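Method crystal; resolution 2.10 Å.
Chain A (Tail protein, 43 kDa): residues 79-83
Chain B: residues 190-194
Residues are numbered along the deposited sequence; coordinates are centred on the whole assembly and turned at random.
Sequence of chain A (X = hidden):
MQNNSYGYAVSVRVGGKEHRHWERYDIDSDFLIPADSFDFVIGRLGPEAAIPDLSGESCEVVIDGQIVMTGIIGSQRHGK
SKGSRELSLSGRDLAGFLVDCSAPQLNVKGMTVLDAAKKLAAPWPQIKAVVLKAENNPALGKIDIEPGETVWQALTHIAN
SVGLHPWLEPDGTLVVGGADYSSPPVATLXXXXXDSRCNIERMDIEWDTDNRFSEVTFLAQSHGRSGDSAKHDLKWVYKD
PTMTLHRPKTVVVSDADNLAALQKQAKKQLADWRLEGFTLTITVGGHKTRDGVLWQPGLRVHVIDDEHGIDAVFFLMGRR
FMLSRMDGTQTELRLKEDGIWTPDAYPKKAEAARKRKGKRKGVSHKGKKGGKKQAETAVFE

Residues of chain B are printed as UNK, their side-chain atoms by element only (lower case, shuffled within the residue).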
# COMPACT_ATOMS: atom_id res chain seq x y z
N GLY A 79 1.98 -23.62 -0.30
CA GLY A 79 1.67 -22.73 -1.40
C GLY A 79 2.93 -22.37 -2.16
O GLY A 79 3.97 -22.14 -1.54
N LYS A 80 2.80 -22.35 -3.49
CA LYS A 80 3.86 -22.11 -4.47
C LYS A 80 3.32 -21.15 -5.53
O LYS A 80 2.23 -21.39 -6.09
CB LYS A 80 4.10 -23.39 -5.28
CG LYS A 80 5.33 -24.20 -5.09
CD LYS A 80 5.31 -25.34 -6.09
CE LYS A 80 5.96 -26.59 -5.59
NZ LYS A 80 6.07 -27.48 -6.73
N SER A 81 4.08 -20.13 -5.86
CA SER A 81 3.91 -19.41 -7.11
C SER A 81 5.34 -19.13 -7.63
O SER A 81 6.29 -19.61 -7.04
CB SER A 81 3.11 -18.13 -6.90
OG SER A 81 3.72 -17.30 -5.93
N LYS A 82 5.50 -18.43 -8.75
CA LYS A 82 6.86 -18.17 -9.26
C LYS A 82 7.42 -17.11 -8.33
O LYS A 82 6.77 -16.13 -8.04
CB LYS A 82 6.92 -17.75 -10.74
CG LYS A 82 6.71 -18.89 -11.78
CD LYS A 82 7.42 -20.25 -11.46
CE LYS A 82 7.03 -21.31 -12.50
NZ LYS A 82 5.90 -22.12 -12.00
N GLY A 83 8.56 -17.38 -7.74
CA GLY A 83 9.05 -16.49 -6.69
C GLY A 83 8.78 -16.81 -5.22
O GLY A 83 9.48 -16.29 -4.38
N UNK B 190 1.16 -29.22 -15.29
CA UNK B 190 2.42 -29.45 -14.59
C UNK B 190 3.03 -28.15 -14.09
O UNK B 190 2.75 -27.06 -14.59
s UNK B 190 4.11 -29.49 -16.95
c UNK B 190 3.42 -30.28 -15.45
N UNK B 191 3.81 -28.31 -13.03
CA UNK B 191 4.50 -27.22 -12.36
C UNK B 191 5.97 -27.38 -12.60
O UNK B 191 6.53 -28.45 -12.38
c UNK B 191 4.99 -24.96 -9.91
c UNK B 191 6.27 -23.14 -8.90
c UNK B 191 5.19 -22.31 -9.13
c UNK B 191 6.15 -24.46 -9.30
c UNK B 191 5.20 -26.35 -10.16
c UNK B 191 4.03 -22.78 -9.74
c UNK B 191 6.47 -26.63 -9.73
c UNK B 191 4.28 -27.26 -10.85
n UNK B 191 7.04 -25.50 -9.21
c UNK B 191 3.93 -24.09 -10.16
N UNK B 192 6.62 -26.30 -13.03
CA UNK B 192 8.08 -26.28 -13.13
C UNK B 192 8.65 -24.85 -13.11
O UNK B 192 8.16 -23.96 -13.80
o UNK B 192 9.94 -27.00 -14.47
c UNK B 192 8.53 -27.01 -14.39
N UNK B 193 9.71 -24.66 -12.33
CA UNK B 193 10.43 -23.38 -12.31
C UNK B 193 11.44 -23.24 -13.44
O UNK B 193 12.05 -22.19 -13.60
n UNK B 193 12.57 -24.55 -6.68
c UNK B 193 10.23 -22.74 -9.87
c UNK B 193 10.71 -23.31 -8.53
c UNK B 193 11.15 -23.20 -10.98
n UNK B 193 12.08 -22.90 -8.25
n UNK B 193 14.12 -22.97 -7.24
c UNK B 193 12.91 -23.48 -7.39
N UNK B 194 11.63 -24.30 -14.22
CA UNK B 194 12.55 -24.28 -15.37
C UNK B 194 11.91 -24.77 -16.68
O UNK B 194 12.35 -24.37 -17.76
o UNK B 194 13.50 -26.48 -14.85
c UNK B 194 13.83 -25.09 -15.08
c UNK B 194 14.55 -24.50 -13.87
O HOH W 1 4.84 -23.97 -13.84

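Position 190 carries two side-chain atoms, one carbon followed by one sulfur. An unbranched C-S side chain is that of cysteine, so this is Cys B190. Its nearest approach is Cys B190 SG to Lys A82 NZ, 9.1 Å, and it is bonded covalently to a group elsewhere in the structure, so it plays no direct part here.

Position 191 has ten side-chain atoms: one carbon, then fused five- and six-membered rings holding eight carbons and one nitrogen. Its CA-to-CB bond points toward chain A, and lysine amines lie over both ring faces. A fused bicycle with a single nitrogen in the smaller ring is an indole, which makes the residue Trp B191; chi1 is 168° (t) and chi2 is -88°. Lys A80 NZ lies 3.5 Å from the centroid of the five-membered ring, 29° off the normal, and approaches CD1 of Trp B191 to 3.1 Å. On the opposite face, Lys A82 NZ sits 3.0 Å from the six-membered centroid, 17° off the normal. Both positions satisfy cation-pi geometry. Near the ring plane, Ser A81 C meets the edge at Trp B191 CH2, 3.5 Å away.

Position 192 has one carbon and one oxygen, with CB directed away from chain A. That is a serine, Ser B192. Its OG accepts a hydrogen bond from the backbone N of position 194, at 3.2 Å with an N-H...O angle of 156°. Facing chain A instead is its carbonyl: Ser B192 O lies 3.2 Å from Lys A82 CE.

Position 193 shows three carbons, a nitrogen, and then a carbon bearing two more nitrogens. This terminal guanidinium identifies Arg B193. Its CB points sideways, and the side-chain contact is aliphatic, with Lys A82 CD 4.1 Å from Arg B193 CG.

Position 194 branches at its first carbon into one oxygen and one carbon, the pattern of threonine. The CA-to-CB bond of Thr B194 points away from chain A; the nearest side-chain approach is Thr B194 CB to Lys A82 CE, 8.2 Å.

The contact therefore centres on one indole held between two lysines, with 300 Å² buried in total. No direct hydrogen bond crosses it. Besides the two cations, lysine methylenes pack on the rings of Trp B191: Lys A80 CD is 3.6 Å from the five-membered centroid and Lys A82 CE 4.2 Å from the six-membered one. Water 1 adds a polar link, accepting hydrogen bonds from Lys A82 NZ at 2.8 Å and from Ser B192 N at 3.0 Å, so the same amine that makes the cation-pi contact over the six-membered ring also reaches the backbone N of Ser B192 through the water.

Chain B, residues 190-194: CWSRT
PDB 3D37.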